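Local coordinates for periplasmic binding protein (Thermotoga lettingae TMO, PDB 4RY8), which binds 5-methylthioribose between its two lobes and probably serves as the periplasmic solute-binding component of a sugar transporter, at residues Q284-R288 and Q289-D293; A215-A219 and G220-Q224; K90-D94 and R95-V99; L104-D108 and N109-E113; L314-P317 and E318-A322. All coordinates share one frame; numbering follows the deposited sequence.

Contact 1: residues Q284-R288 and Q289-D293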
# COMPACT_ATOMS: atom_id res chain seq x y z
N GLN C 284 -1.00 -1.78 10.63
CA GLN C 284 0.25 -2.52 10.81
C GLN C 284 0.05 -3.99 10.60
O GLN C 284 -0.89 -4.55 11.15
CB GLN C 284 0.78 -2.41 12.26
CG GLN C 284 0.81 -1.01 12.85
CD GLN C 284 1.76 -0.08 12.15
OE1 GLN C 284 2.82 -0.48 11.67
NE2 GLN C 284 1.37 1.21 12.07
N LEU C 285 1.00 -4.61 9.91
CA LEU C 285 1.14 -6.07 9.85
C LEU C 285 1.56 -6.67 11.19
O LEU C 285 2.56 -6.26 11.83
CB LEU C 285 2.12 -6.47 8.73
CG LEU C 285 2.37 -7.98 8.45
CD1 LEU C 285 1.13 -8.71 7.95
CD2 LEU C 285 3.50 -8.13 7.43
N ILE C 286 0.78 -7.65 11.63
CA ILE C 286 0.99 -8.31 12.91
C ILE C 286 0.94 -9.80 12.67
O ILE C 286 -0.12 -10.35 12.46
CB ILE C 286 -0.10 -7.90 13.94
CG1 ILE C 286 -0.05 -6.37 14.17
CG2 ILE C 286 0.14 -8.66 15.24
CD1 ILE C 286 -1.32 -5.75 14.65
N THR C 287 2.08 -10.48 12.69
CA THR C 287 2.11 -11.92 12.44
C THR C 287 2.01 -12.74 13.74
O THR C 287 2.37 -12.27 14.82
CB THR C 287 3.36 -12.33 11.64
OG1 THR C 287 4.51 -12.28 12.48
CG2 THR C 287 3.60 -11.42 10.44
N ARG C 288 1.48 -13.96 13.62
CA ARG C 288 1.42 -14.89 14.75
C ARG C 288 2.82 -15.11 15.32
O ARG C 288 3.01 -15.21 16.53
CB ARG C 288 0.81 -16.22 14.32
CG ARG C 288 0.96 -17.30 15.36
CD ARG C 288 0.22 -18.58 15.05
NE ARG C 288 0.12 -19.37 16.28
CZ ARG C 288 1.14 -20.01 16.85
NH1 ARG C 288 2.35 -20.01 16.31
NH2 ARG C 288 0.93 -20.67 17.97
N GLN C 289 3.79 -15.21 14.41
CA GLN C 289 5.20 -15.38 14.73
C GLN C 289 5.76 -14.27 15.60
O GLN C 289 6.52 -14.53 16.56
CB GLN C 289 6.01 -15.45 13.42
CG GLN C 289 7.25 -16.34 13.48
CD GLN C 289 6.99 -17.73 12.92
OE1 GLN C 289 6.52 -17.87 11.78
NE2 GLN C 289 7.28 -18.75 13.70
N PHE C 290 5.46 -13.04 15.22
CA PHE C 290 5.85 -11.86 16.01
C PHE C 290 5.18 -11.86 17.40
O PHE C 290 5.81 -11.48 18.41
CB PHE C 290 5.54 -10.55 15.23
CG PHE C 290 5.77 -9.30 16.02
CD1 PHE C 290 7.07 -8.82 16.26
CD2 PHE C 290 4.70 -8.61 16.59
CE1 PHE C 290 7.28 -7.68 17.03
CE2 PHE C 290 4.91 -7.47 17.36
CZ PHE C 290 6.21 -7.01 17.58
N LEU C 291 3.92 -12.30 17.49
CA LEU C 291 3.23 -12.33 18.80
C LEU C 291 3.92 -13.33 19.74
O LEU C 291 4.20 -13.01 20.92
CB LEU C 291 1.74 -12.68 18.69
CG LEU C 291 0.83 -11.74 17.89
CD1 LEU C 291 -0.53 -12.42 17.70
CD2 LEU C 291 0.69 -10.42 18.61
N VAL C 292 4.20 -14.52 19.20
CA VAL C 292 4.83 -15.64 19.96
C VAL C 292 6.25 -15.31 20.37
O VAL C 292 6.62 -15.51 21.54
CB VAL C 292 4.85 -16.96 19.11
CG1 VAL C 292 5.58 -18.08 19.85
CG2 VAL C 292 3.43 -17.41 18.76
N ASP C 293 7.05 -14.82 19.42
CA ASP C 293 8.47 -14.50 19.71
C ASP C 293 8.66 -13.50 20.85
O ASP C 293 9.66 -13.52 21.54
CB ASP C 293 9.17 -13.96 18.47
CG ASP C 293 9.54 -15.04 17.49
OD1 ASP C 293 9.19 -16.21 17.73
OD2 ASP C 293 10.19 -14.72 16.47
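Thr287 and Phe290 meet at the N-terminus of a short helix, their side chains crossing at about a right angle where strand 284-287 gives way to helix 288-293. Thr287 is the N-cap. Its OG1 sits between the backbone N and the carbonyl carbon (chi1 74°), which aims the hydroxyl at the first turn, and there it accepts a hydrogen bond from Phe290 N at 3.0 Å. The Phe290 ring, with CG anti to its own backbone N, swings off toward Leu302 and Ala305 of helix 299-305, leaving CB 3.4 Å from Thr287 OG1. On the buried side, branched Ile286 and Leu291 pack obliquely, CG2 of Ile286 lying 3.8 Å from CD2 of Leu291; both are apolar residues suited to the interior. Arg288 runs extended, and CG2 of Val292 lies over one face of its guanidinium, 3.7 Å from NH1, while NH2 bonds to Gln242 O. Backbone bonds from Leu291 N to Thr287 O (3.1 Å) and from Val292 N to Arg288 O (3.0 Å) start the helix. A valine in place of Thr287 would probably leave Phe290 N without its capping acceptor and fray the first turn. The chemistry is that of a classic N-cap: a short hydroxyl side chain satisfies an amide that has no helical carbonyl before it, letting the chain turn directly from edge strand to helix.

Contact 2: residues A215-A219 and G220-Q224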
# COMPACT_ATOMS: atom_id res chain seq x y z
N ALA C 215 -14.21 -22.77 12.92
CA ALA C 215 -14.66 -23.83 12.02
C ALA C 215 -13.51 -24.79 11.69
O ALA C 215 -13.66 -26.01 11.76
CB ALA C 215 -15.23 -23.23 10.75
N ILE C 216 -12.36 -24.21 11.35
CA ILE C 216 -11.13 -24.95 11.03
C ILE C 216 -10.66 -25.83 12.21
O ILE C 216 -10.32 -27.01 12.05
CB ILE C 216 -10.00 -24.00 10.58
CG1 ILE C 216 -10.32 -23.46 9.19
CG2 ILE C 216 -8.65 -24.73 10.55
CD1 ILE C 216 -9.62 -22.18 8.86
N MET C 217 -10.67 -25.26 13.40
CA MET C 217 -10.15 -25.99 14.53
C MET C 217 -11.12 -27.11 14.92
O MET C 217 -10.70 -28.22 15.23
CB MET C 217 -9.85 -25.05 15.68
CG MET C 217 -8.73 -24.07 15.33
SD MET C 217 -8.26 -23.00 16.70
CE MET C 217 -9.81 -22.33 17.25
N GLN C 218 -12.42 -26.84 14.85
CA GLN C 218 -13.39 -27.85 15.20
C GLN C 218 -13.26 -29.05 14.26
O GLN C 218 -13.35 -30.18 14.69
CB GLN C 218 -14.81 -27.29 15.16
CG GLN C 218 -15.85 -28.38 15.40
CD GLN C 218 -17.26 -27.88 15.40
OE1 GLN C 218 -17.52 -26.73 15.70
NE2 GLN C 218 -18.20 -28.76 15.08
N ALA C 219 -13.06 -28.77 12.97
CA ALA C 219 -12.88 -29.84 12.00
C ALA C 219 -11.55 -30.57 12.16
O ALA C 219 -11.40 -31.65 11.61
CB ALA C 219 -13.03 -29.32 10.59
N GLY C 220 -10.62 -30.01 12.92
CA GLY C 220 -9.34 -30.67 13.19
C GLY C 220 -8.34 -30.40 12.07
O GLY C 220 -7.33 -31.09 11.97
N LYS C 221 -8.62 -29.37 11.27
CA LYS C 221 -7.85 -29.07 10.05
C LYS C 221 -6.89 -27.89 10.15
O LYS C 221 -6.55 -27.23 9.13
CB LYS C 221 -8.81 -28.79 8.93
CG LYS C 221 -9.74 -29.92 8.62
CD LYS C 221 -10.41 -29.72 7.27
CE LYS C 221 -11.33 -30.88 6.96
NZ LYS C 221 -12.11 -30.61 5.73
N SER C 222 -6.41 -27.62 11.35
CA SER C 222 -5.54 -26.47 11.52
C SER C 222 -4.30 -26.49 10.62
O SER C 222 -3.79 -25.42 10.27
CB SER C 222 -5.14 -26.32 12.98
OG SER C 222 -6.22 -25.80 13.74
N ASP C 223 -3.81 -27.66 10.25
CA ASP C 223 -2.57 -27.72 9.47
C ASP C 223 -2.78 -27.72 7.96
O ASP C 223 -1.81 -27.65 7.22
CB ASP C 223 -1.66 -28.88 9.94
CG ASP C 223 -2.16 -30.25 9.50
OD1 ASP C 223 -3.25 -30.35 8.91
OD2 ASP C 223 -1.44 -31.23 9.75
N GLN C 224 -4.04 -27.79 7.51
CA GLN C 224 -4.39 -27.70 6.09
C GLN C 224 -4.76 -26.27 5.67
O GLN C 224 -5.04 -26.01 4.50
CB GLN C 224 -5.58 -28.60 5.78
CG GLN C 224 -5.40 -30.06 6.18
CD GLN C 224 -6.65 -30.88 5.96
OE1 GLN C 224 -7.48 -30.57 5.09
NE2 GLN C 224 -6.81 -31.95 6.75
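Ile216 CG1 sits beside the backbone N (chi1 -72°), which puts CG2 anti to it and lays that methyl against the backbone of Lys221 and Ser222 at a Schellman motif, the C-terminal cap of helix 206-219. Gly220 makes the cap possible: its positive phi of 85° turns the chain out of the helix, and a CB there would clash with the carbonyl O of Ala219, so glycine suits the place. Two bonds define the motif. Lys221 N reaches back to Ile216 O at 3.0 Å, with the donor tilted modestly from the carbonyl plane, and Gly220 N meets Met217 O at 2.9 Å from above that carbonyl's plane. Gly220 N also makes a weak bond to Ile216 O, which therefore receives two donors.

The side chains close over this backbone core. Ile216 CG2 rests on the Lys221 carbonyl, 3.6 Å from its O, and on Ser222 CA; outside the segments Met188, Phe225 and Pro246 also touch Ile216, and a branched aliphatic residue fits because this side of the helix is buried. On the outer side, the small CB of Ala219 lies 3.9 Å from CG of Lys221, whose chain then runs extended away from the helix, as befits a long charged residue near the surface. The loop leads on to strand 226-230, so the cap begins the passage from helix to strand in this alpha/beta lobe. Ser222 N is buried with no partner in the model, while the Ser222 hydroxyl approaches the other flank of the helix, OG standing 3.4 Å from Met217 CG.

Contact 3: residues K90-D94 and R95-V99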
# COMPACT_ATOMS: atom_id res chain seq x y z
N LYS C 90 -26.09 16.69 4.70
CA LYS C 90 -26.13 18.05 4.15
C LYS C 90 -27.00 18.95 4.99
O LYS C 90 -26.62 20.10 5.26
CB LYS C 90 -26.63 18.07 2.71
CG LYS C 90 -25.72 17.34 1.74
CD LYS C 90 -24.50 18.15 1.33
CE LYS C 90 -23.96 17.60 0.01
NZ LYS C 90 -22.64 18.18 -0.40
N GLU C 91 -28.18 18.46 5.40
CA GLU C 91 -29.04 19.21 6.29
C GLU C 91 -28.31 19.63 7.56
O GLU C 91 -28.33 20.81 7.94
CB GLU C 91 -30.26 18.40 6.67
CG GLU C 91 -31.20 19.15 7.58
CD GLU C 91 -32.50 18.41 7.81
OE1 GLU C 91 -32.78 17.43 7.09
OE2 GLU C 91 -33.24 18.83 8.73
N ALA C 92 -27.69 18.65 8.21
CA ALA C 92 -26.93 18.91 9.41
C ALA C 92 -25.91 20.03 9.21
O ALA C 92 -25.89 20.98 9.97
CB ALA C 92 -26.25 17.64 9.89
N LEU C 93 -25.09 19.91 8.16
CA LEU C 93 -24.12 20.95 7.80
C LEU C 93 -24.71 22.33 7.64
O LEU C 93 -24.16 23.31 8.16
CB LEU C 93 -23.37 20.55 6.52
CG LEU C 93 -22.51 19.31 6.59
CD1 LEU C 93 -22.10 18.89 5.19
CD2 LEU C 93 -21.31 19.54 7.50
N ASP C 94 -25.86 22.42 6.96
CA ASP C 94 -26.55 23.68 6.81
C ASP C 94 -27.04 24.30 8.12
O ASP C 94 -27.15 25.52 8.23
CB ASP C 94 -27.78 23.52 5.90
CG ASP C 94 -27.42 23.26 4.47
OD1 ASP C 94 -26.24 23.44 4.07
OD2 ASP C 94 -28.33 22.87 3.72
N ARG C 95 -27.40 23.46 9.08
CA ARG C 95 -27.85 23.92 10.40
C ARG C 95 -26.67 24.30 11.30
O ARG C 95 -26.88 24.78 12.42
CB ARG C 95 -28.71 22.85 11.10
CG ARG C 95 -30.06 22.54 10.43
CD ARG C 95 -31.07 23.66 10.64
NE ARG C 95 -30.95 24.71 9.62
CZ ARG C 95 -31.16 26.01 9.80
NH1 ARG C 95 -31.50 26.50 11.00
NH2 ARG C 95 -31.02 26.85 8.78
N GLY C 96 -25.44 24.10 10.84
CA GLY C 96 -24.29 24.54 11.61
C GLY C 96 -23.75 23.46 12.51
O GLY C 96 -22.91 23.72 13.38
N ILE C 97 -24.23 22.24 12.30
CA ILE C 97 -23.69 21.07 12.99
C ILE C 97 -22.46 20.59 12.23
O ILE C 97 -22.47 20.47 10.97
CB ILE C 97 -24.74 19.95 13.14
CG1 ILE C 97 -25.94 20.46 13.94
CG2 ILE C 97 -24.16 18.70 13.82
CD1 ILE C 97 -27.15 19.57 13.84
N ARG C 98 -21.39 20.33 12.97
CA ARG C 98 -20.16 19.85 12.38
C ARG C 98 -20.28 18.33 12.25
O ARG C 98 -20.91 17.66 13.08
CB ARG C 98 -18.93 20.32 13.19
CG ARG C 98 -18.85 21.85 13.39
CD ARG C 98 -19.23 22.73 12.17
NE ARG C 98 -19.10 24.17 12.46
CZ ARG C 98 -19.71 25.18 11.81
NH1 ARG C 98 -20.53 24.97 10.79
NH2 ARG C 98 -19.49 26.43 12.19
N VAL C 99 -19.73 17.80 11.16
CA VAL C 99 -19.79 16.36 10.87
C VAL C 99 -18.44 15.80 10.55
O VAL C 99 -17.69 16.40 9.78
CB VAL C 99 -20.72 16.09 9.68
CG1 VAL C 99 -20.81 14.60 9.41
CG2 VAL C 99 -22.09 16.68 9.96
O HOH W 1 -21.78 22.78 9.43
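Leu93 and Val99 meet at about a right angle, CD2 of the leucine 3.9 Å from CG2 of the valine, inside the beta-alpha-beta unit formed by strand 74-78, helix 82-94 and strand 98-102. Ala92 shares this apolar layer, its CB lying 4.3 Å from CB of Ile97; a side chain this small lets the returning chain come close to the helix. Leu93 and Val99, both buried, fill the space between helix and strand with branched methyls.

The backbone that brings these groups together is a Schellman motif. Ile97 N bonds back to Ala92 O at 3.1 Å and Gly96 N to Leu93 O at 3.1 Å, each donor standing above the plane of its carbonyl. Arg95 N, one residue earlier, still makes a helical bond to Glu91 O and a weak one to Ala92 O. Gly96 turns the chain at a phi of 93°, where a CB would press on the preceding carbonyl oxygen; glycine escapes that strain. Arg95 CG lies 3.5 Å from Glu91 O; beyond it the chain bends at chi2 and chi3 and curls past the helix end, the guanidinium lying obliquely near Asp94 O.

Farther out, Ile68 of helix 57-69 packs on Ala92 and Ile97, and Ile75 touches Ile97, fitting the turn into the lobe, while Arg98 pairs through its backbone with strand 74-78. A single water joins the two arms of the turn: it donates to Leu93 O and to Ile97 O, and in the plane of the Arg98 guanidinium it accepts from NH1 at 2.9 Å.

Contact 4: residues L104-D108 and N109-E113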
# COMPACT_ATOMS: atom_id res chain seq x y z
N LEU C 104 -17.01 6.24 6.18
CA LEU C 104 -18.06 6.62 5.18
C LEU C 104 -17.49 7.71 4.31
O LEU C 104 -17.07 8.77 4.82
CB LEU C 104 -19.28 7.18 5.90
CG LEU C 104 -20.42 7.71 5.00
CD1 LEU C 104 -20.98 6.49 4.34
CD2 LEU C 104 -21.47 8.42 5.81
N VAL C 105 -17.57 7.51 2.99
CA VAL C 105 -17.01 8.41 2.02
C VAL C 105 -18.02 9.52 1.73
O VAL C 105 -19.13 9.23 1.33
CB VAL C 105 -16.68 7.65 0.72
CG1 VAL C 105 -16.31 8.61 -0.41
CG2 VAL C 105 -15.59 6.62 0.99
N VAL C 106 -17.67 10.78 1.95
CA VAL C 106 -18.64 11.87 1.61
C VAL C 106 -18.04 12.96 0.73
O VAL C 106 -16.98 13.53 1.02
CB VAL C 106 -19.33 12.44 2.89
CG1 VAL C 106 -18.38 12.45 4.05
CG2 VAL C 106 -19.91 13.83 2.68
N ASP C 107 -18.77 13.26 -0.35
CA ASP C 107 -18.40 14.27 -1.34
C ASP C 107 -18.71 15.68 -0.83
O ASP C 107 -19.53 16.37 -1.38
CB ASP C 107 -19.18 14.03 -2.66
CG ASP C 107 -18.82 15.02 -3.78
OD1 ASP C 107 -17.76 15.67 -3.73
OD2 ASP C 107 -19.60 15.14 -4.74
N ASP C 108 -18.02 16.11 0.23
CA ASP C 108 -18.22 17.46 0.74
C ASP C 108 -16.98 17.81 1.52
O ASP C 108 -16.64 17.09 2.45
CB ASP C 108 -19.45 17.51 1.66
CG ASP C 108 -19.83 18.93 2.03
OD1 ASP C 108 -18.99 19.65 2.60
OD2 ASP C 108 -20.99 19.31 1.76
N ASN C 109 -16.32 18.90 1.16
CA ASN C 109 -15.03 19.31 1.75
C ASN C 109 -15.09 19.74 3.21
O ASN C 109 -14.05 19.86 3.87
CB ASN C 109 -14.36 20.40 0.87
CG ASN C 109 -13.05 20.96 1.45
OD1 ASN C 109 -12.95 22.16 1.72
ND2 ASN C 109 -12.04 20.10 1.62
N ARG C 110 -16.30 19.95 3.74
CA ARG C 110 -16.49 20.30 5.15
C ARG C 110 -16.36 19.12 6.13
O ARG C 110 -16.17 19.33 7.33
CB ARG C 110 -17.85 20.96 5.35
CG ARG C 110 -17.97 22.34 4.74
CD ARG C 110 -19.40 22.87 4.82
NE ARG C 110 -20.30 22.09 3.98
CZ ARG C 110 -21.59 22.34 3.80
NH1 ARG C 110 -22.19 23.36 4.42
NH2 ARG C 110 -22.29 21.55 3.00
N VAL C 111 -16.42 17.90 5.59
CA VAL C 111 -16.47 16.67 6.39
C VAL C 111 -15.21 15.86 6.28
O VAL C 111 -15.02 15.14 5.31
CB VAL C 111 -17.59 15.76 5.87
CG1 VAL C 111 -17.69 14.48 6.69
CG2 VAL C 111 -18.89 16.54 5.86
N PRO C 112 -14.37 15.92 7.31
CA PRO C 112 -13.26 15.03 7.34
C PRO C 112 -13.70 13.60 7.40
O PRO C 112 -14.73 13.28 8.04
CB PRO C 112 -12.49 15.42 8.62
CG PRO C 112 -13.11 16.67 9.10
CD PRO C 112 -14.45 16.78 8.50
N GLU C 113 -12.93 12.76 6.72
CA GLU C 113 -13.11 11.35 6.71
C GLU C 113 -11.94 10.63 7.41
O GLU C 113 -10.79 10.67 6.96
CB GLU C 113 -13.24 10.85 5.28
CG GLU C 113 -14.41 11.39 4.51
CD GLU C 113 -14.37 10.94 3.06
OE1 GLU C 113 -13.79 9.86 2.77
OE2 GLU C 113 -14.93 11.65 2.19
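Asp108 to Val111 form a type I beta turn, closed by a 3.3 Å hydrogen bond from Val111 N to Asp108 O, in the loop that links strands 98-102 and 113-115. Asp108 and Arg110 add a side-on salt bridge to it. Arg110 NE gives OD1 a bond of 3.1 Å and NH2 gives OD2 one of 2.9 Å, both nearly straight; the two planes are only 18° apart, so the two groups meet edge to edge, nearly coplanar. Asp108 CG lies anti to its backbone N (chi1 -170°), which turns OD1 also to the turn's own amide: its anti lone pair accepts Arg110 N at 2.9 Å. An aspartate is short enough to do both, and OD2 has a second cation in Lys90. An alanine here is likely to leave Arg110 free to swing away and Lys90 without its mate, weakening the turn. Behind the turn, Val106 and Val111 cross at about a right angle, CG1 to CG1 at a tight 3.4 Å. Lys277 reaches into the loop to carbonyls of Val106, Asp108 and Val111 and to Glu113 OE2, a cation that probably keeps buried Glu113 ionised; OE1 pairs with Arg163 of the second subunit. Glu113, extended beyond CG, spans the mouth of the loop, where Val106 N meets its OE2 at 2.9 Å from above the carboxylate plane.

Contact 5: residues L314-P317 and E318-A322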
# COMPACT_ATOMS: atom_id res chain seq x y z
N LEU C 314 -2.50 12.49 15.72
CA LEU C 314 -3.34 13.30 14.83
C LEU C 314 -4.33 14.19 15.58
O LEU C 314 -4.93 13.77 16.55
CB LEU C 314 -4.17 12.38 13.92
CG LEU C 314 -3.44 11.62 12.83
CD1 LEU C 314 -4.33 10.52 12.29
CD2 LEU C 314 -3.03 12.57 11.72
N VAL C 315 -4.50 15.42 15.11
CA VAL C 315 -5.52 16.36 15.60
C VAL C 315 -5.38 16.69 17.08
O VAL C 315 -6.26 16.37 17.89
CB VAL C 315 -6.95 15.88 15.31
CG1 VAL C 315 -7.95 16.97 15.64
CG2 VAL C 315 -7.08 15.50 13.84
N TRP C 316 -4.29 17.36 17.43
CA TRP C 316 -4.05 17.82 18.78
C TRP C 316 -3.75 19.32 18.79
O TRP C 316 -2.66 19.73 19.22
CB TRP C 316 -2.87 17.05 19.39
CG TRP C 316 -3.15 15.61 19.79
CD1 TRP C 316 -2.80 14.49 19.11
CD2 TRP C 316 -3.80 15.18 20.98
NE1 TRP C 316 -3.22 13.37 19.79
CE2 TRP C 316 -3.83 13.77 20.95
CE3 TRP C 316 -4.38 15.84 22.07
CZ2 TRP C 316 -4.41 13.01 21.96
CZ3 TRP C 316 -4.94 15.09 23.08
CH2 TRP C 316 -4.96 13.69 23.01
N PRO C 317 -4.70 20.16 18.34
CA PRO C 317 -4.44 21.60 18.39
C PRO C 317 -4.04 22.04 19.79
O PRO C 317 -4.36 21.36 20.77
CB PRO C 317 -5.79 22.24 17.98
CG PRO C 317 -6.75 21.12 17.76
CD PRO C 317 -5.98 19.84 17.66
N GLU C 318 -3.33 23.15 19.90
CA GLU C 318 -2.75 23.51 21.18
C GLU C 318 -3.78 23.58 22.28
O GLU C 318 -3.58 23.04 23.37
CB GLU C 318 -2.02 24.86 21.08
CG GLU C 318 -0.80 24.85 20.18
CD GLU C 318 0.16 23.74 20.53
OE1 GLU C 318 0.81 23.23 19.60
OE2 GLU C 318 0.27 23.38 21.73
N TRP C 319 -4.88 24.27 21.99
CA TRP C 319 -5.95 24.47 22.97
C TRP C 319 -6.58 23.16 23.46
O TRP C 319 -6.95 23.04 24.62
CB TRP C 319 -7.01 25.43 22.42
CG TRP C 319 -7.75 24.95 21.21
CD1 TRP C 319 -7.47 25.23 19.89
CD2 TRP C 319 -8.92 24.12 21.19
NE1 TRP C 319 -8.37 24.61 19.07
CE2 TRP C 319 -9.27 23.92 19.84
CE3 TRP C 319 -9.68 23.51 22.18
CZ2 TRP C 319 -10.38 23.17 19.46
CZ3 TRP C 319 -10.78 22.73 21.79
CH2 TRP C 319 -11.10 22.57 20.44
N LEU C 320 -6.69 22.19 22.58
CA LEU C 320 -7.30 20.93 22.95
C LEU C 320 -6.43 20.08 23.86
O LEU C 320 -6.94 19.46 24.79
CB LEU C 320 -7.66 20.12 21.69
CG LEU C 320 -8.58 18.92 21.92
CD1 LEU C 320 -9.58 18.83 20.78
CD2 LEU C 320 -7.80 17.62 22.05
N LYS C 321 -5.13 20.01 23.59
CA LYS C 321 -4.24 19.20 24.44
C LYS C 321 -4.05 19.93 25.75
O LYS C 321 -3.98 19.29 26.79
CB LYS C 321 -2.89 18.89 23.77
CG LYS C 321 -1.84 19.98 23.93
CD LYS C 321 -0.53 19.64 23.22
CE LYS C 321 -0.75 19.39 21.74
NZ LYS C 321 0.47 19.58 20.91
N ALA C 322 -3.98 21.26 25.71
CA ALA C 322 -3.94 22.08 26.93
C ALA C 322 -5.18 21.82 27.79
O ALA C 322 -5.09 21.66 28.99
CB ALA C 322 -3.84 23.56 26.60
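Lys321 packs back on Trp316 in the first turn of helix 318-326, whose N-cap position is held by Pro317. From its CB, 3.8 Å from Trp316 CE3, the lysine leaves with CG between the backbone N and the carbonyl carbon (chi1 85°), a course that carries it back over the helix start. The bend at chi3 then brings CE to 3.9 Å from Trp316 CB and 3.2 Å from Trp316 O. At the tip, NZ lies 3.6 Å from Trp316 O and makes a long salt bridge with Glu318 OE1, so only CB touches the indole while the flexible end of the chain lies along the Trp316 backbone. Leu320 adds its CD2 to the same ring, 3.9 Å from CE3; the buried leucine is backed by Arg264 and by Leu44 of helix 28-44. Pro317 suits the helix start because it has no amide hydrogen to satisfy and its ring restricts phi. Its CB and CG lie beside the Trp319 indole, whose NE1 bonds to Glu273 and whose ring meets Phe10. Through Leu320 and Trp316, which touch helices 28-44 and 255-270, the C-terminal helix packs on the lobe of the parallel sheet. Pro317 O takes a weak bond from Leu320 N and a straighter one from Lys321 N, which stands 3.2 Å away nearly along the C=O axis.

How the contacts relate
The five local contacts fall in the two lobes that enclose 5-methylthioribose. Contacts 3 and 4 are neighbours, centres about 12 Å apart: Lys90 NZ of contact 3 reaches Asp108 OD2 of contact 4 at 2.9 Å, and Leu93 packs on Arg110, so the helix end and the beta turn are in direct contact. Contact 5 lies in the same lobe, about 8 Å from contact 4 at the nearest atoms. Contacts 1 and 2 belong to the other lobe, about 9 Å apart at nearest atoms, both touching Gln242. None includes a pocket residue; the side chains of Leu104 and Ile286 approach the ligand to about 10 and 12 Å.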